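Vpx protein (Simian immunodeficiency virus, PDB 4Z8L) probably helps the virus to enter the host nucleus and probably halts infected cells in G2, and binds zinc within a small helical fold. Local coordinates at residues B[76-79]-B[80-84]. Residues are numbered along the deposited sequence; the frame is centred on the assembly and turned at random.
With ZN (zinc ion), chain G.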
ATOM      1  N   LYS B  76       1.211  -1.169  -6.654  1.00 23.91           N
ATOM      2  CA  LYS B  76       1.136   0.126  -5.987  1.00 24.13           C
ATOM      3  C   LYS B  76      -0.288   0.691  -6.040  1.00 27.59           C
ATOM      4  O   LYS B  76      -0.726   1.393  -5.122  1.00 30.61           O
ATOM      5  CB  LYS B  76       2.149   1.086  -6.610  1.00 34.31           C
ATOM      6  CG  LYS B  76       3.578   0.590  -6.422  1.00 35.28           C
ATOM      7  CD  LYS B  76       4.604   1.399  -7.189  1.00 34.26           C
ATOM      8  CE  LYS B  76       5.982   0.766  -7.045  1.00 37.95           C
ATOM      9  NZ  LYS B  76       7.013   1.432  -7.882  1.00 40.48           N
ATOM     10  N   ALA B  77      -1.014   0.362  -7.105  1.00 24.56           N
ATOM     11  CA  ALA B  77      -2.416   0.753  -7.231  1.00 24.73           C
ATOM     12  C   ALA B  77      -3.293   0.033  -6.206  1.00 32.44           C
ATOM     13  O   ALA B  77      -4.095   0.661  -5.521  1.00 32.75           O
ATOM     14  CB  ALA B  77      -2.916   0.481  -8.637  1.00 24.73           C
ATOM     15  N   MET B  78      -3.146  -1.286  -6.119  1.00 22.68           N
ATOM     16  CA  MET B  78      -3.867  -2.081  -5.130  1.00 17.71           C
ATOM     17  C   MET B  78      -3.531  -1.614  -3.721  1.00 32.39           C
ATOM     18  O   MET B  78      -4.414  -1.510  -2.868  1.00 42.30           O
ATOM     19  CB  MET B  78      -3.543  -3.568  -5.286  1.00 35.52           C
ATOM     20  CG  MET B  78      -4.293  -4.252  -6.422  1.00 38.59           C
ATOM     21  SD  MET B  78      -6.084  -4.191  -6.201  1.00 54.80           S
ATOM     22  CE  MET B  78      -6.258  -4.997  -4.610  1.00 32.19           C
ATOM     23  N   TYR B  79      -2.252  -1.339  -3.483  1.00 29.57           N
ATOM     24  CA  TYR B  79      -1.824  -0.770  -2.211  1.00 22.11           C
ATOM     25  C   TYR B  79      -2.627   0.495  -1.922  1.00 29.27           C
ATOM     26  O   TYR B  79      -3.248   0.624  -0.861  1.00 31.43           O
ATOM     27  CB  TYR B  79      -0.322  -0.470  -2.229  1.00 26.21           C
ATOM     28  CG  TYR B  79       0.151   0.415  -1.097  1.00 23.94           C
ATOM     29  CD1 TYR B  79       0.388  -0.104   0.168  1.00 16.24           C
ATOM     30  CD2 TYR B  79       0.366   1.773  -1.298  1.00 32.89           C
ATOM     31  CE1 TYR B  79       0.821   0.707   1.203  1.00 14.49           C
ATOM     32  CE2 TYR B  79       0.797   2.590  -0.272  1.00 28.24           C
ATOM     33  CZ  TYR B  79       1.025   2.052   0.974  1.00 21.44           C
ATOM     34  OH  TYR B  79       1.456   2.870   1.992  1.00 36.22           O
ATOM     35  N   THR B  80      -2.623   1.414  -2.886  1.00 26.79           N
ATOM     36  CA  THR B  80      -3.334   2.681  -2.749  1.00 25.03           C
ATOM     37  C   THR B  80      -4.812   2.486  -2.422  1.00 37.07           C
ATOM     38  O   THR B  80      -5.309   3.035  -1.444  1.00 33.02           O
ATOM     39  CB  THR B  80      -3.229   3.521  -4.033  1.00 23.95           C
ATOM     40  OG1 THR B  80      -1.857   3.860  -4.276  1.00 39.80           O
ATOM     41  CG2 THR B  80      -4.049   4.795  -3.903  1.00 14.95           C
ATOM     42  N   HIS B  81      -5.504   1.705  -3.246  1.00 29.58           N
ATOM     43  CA  HIS B  81      -6.935   1.467  -3.080  1.00 25.93           C
ATOM     44  C   HIS B  81      -7.293   0.816  -1.751  1.00 35.42           C
ATOM     45  O   HIS B  81      -8.228   1.245  -1.078  1.00 41.14           O
ATOM     46  CB  HIS B  81      -7.467   0.598  -4.217  1.00 41.91           C
ATOM     47  CG  HIS B  81      -8.919   0.258  -4.084  1.00 48.16           C
ATOM     48  ND1 HIS B  81      -9.919   1.201  -4.194  1.00 51.64           N
ATOM     49  CD2 HIS B  81      -9.540  -0.921  -3.841  1.00 30.62           C
ATOM     50  CE1 HIS B  81     -11.093   0.617  -4.029  1.00 40.71           C
ATOM     51  NE2 HIS B  81     -10.891  -0.670  -3.815  1.00 30.27           N
ATOM     52  N   MET B  82      -6.558  -0.226  -1.378  1.00 31.56           N
ATOM     53  CA  MET B  82      -6.868  -0.941  -0.147  1.00 28.03           C
ATOM     54  C   MET B  82      -6.558  -0.084   1.076  1.00 34.90           C
ATOM     55  O   MET B  82      -7.238  -0.184   2.096  1.00 35.56           O
ATOM     56  CB  MET B  82      -6.104  -2.263  -0.080  1.00 22.53           C
ATOM     57  CG  MET B  82      -6.435  -3.229  -1.209  1.00 38.87           C
ATOM     58  SD  MET B  82      -8.200  -3.418  -1.518  1.00 37.58           S
ATOM     59  CE  MET B  82      -8.738  -4.188   0.003  1.00  9.79           C
ATOM     60  N   GLN B  83      -5.542   0.768   0.973  1.00 43.78           N
ATOM     61  CA  GLN B  83      -5.263   1.708   2.053  1.00 40.41           C
ATOM     62  C   GLN B  83      -6.330   2.795   2.095  1.00 34.09           C
ATOM     63  O   GLN B  83      -6.602   3.375   3.147  1.00 43.76           O
ATOM     64  CB  GLN B  83      -3.875   2.324   1.899  1.00 40.33           C
ATOM     65  CG  GLN B  83      -2.745   1.355   2.199  1.00 37.87           C
ATOM     66  CD  GLN B  83      -2.732   0.912   3.649  1.00 28.14           C
ATOM     67  OE1 GLN B  83      -3.349  -0.090   4.010  1.00 21.19           O
ATOM     68  NE2 GLN B  83      -2.029   1.660   4.490  1.00 24.26           N
ATOM     69  N   GLN B  84      -6.929   3.063   0.939  1.00 28.81           N
ATOM     70  CA  GLN B  84      -8.009   4.032   0.827  1.00 23.26           C
ATOM     71  C   GLN B  84      -9.294   3.441   1.389  1.00 29.74           C
ATOM     72  O   GLN B  84     -10.176   4.164   1.852  1.00 36.19           O
ATOM     73  CB  GLN B  84      -8.215   4.443  -0.631  1.00 32.58           C
ATOM     74  CG  GLN B  84      -7.783   5.860  -0.959  1.00 52.20           C
ATOM     75  CD  GLN B  84      -7.838   6.154  -2.447  1.00 43.53           C
ATOM     76  OE1 GLN B  84      -7.386   5.354  -3.267  1.00 38.66           O
ATOM     77  NE2 GLN B  84      -8.393   7.307  -2.802  1.00 43.87           N
TER
HETATM   78 ZN    ZN G 201     -12.481  -2.025  -3.450  1.00 68.86          ZN
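Y79 and Q83, one helical turn apart, show how i/i+4 neighbours share a side of a helix. CG of Q83 lies over one face of the Y79 ring in a CH-pi contact, 4.0 Å from the centroid and displaced toward the rim near CE1. Ring and amide planes are 24° apart, and beyond the bend at chi2 (-65°) the amide carbon CD lies farther from the ring, leaving CG to make the contact. M78 and M82 repeat the spacing without rings: the two bent chains run side by side in the same direction, and M78 CE touches M82 CG at 3.8 Å. At T80 the hydroxyl turns back on the helix. With OG1 beside its own backbone N (chi1 -63°), it donates to K76 O at 2.8 Å, while T80 N reaches that oxygen from the opposite face of the carbonyl plane, so two bonds grip one acceptor. H81 points its ring outward, and NE2 binds the zinc ion at 2.1 Å, with H38 ND1 as a second ligand. The metal thus ties the C-terminal end of helix 63-84 to the loop between helices 21-35 and 45-58, whose H38 also packs against M78 and M82, while another protein's chain meets K76 and Y79.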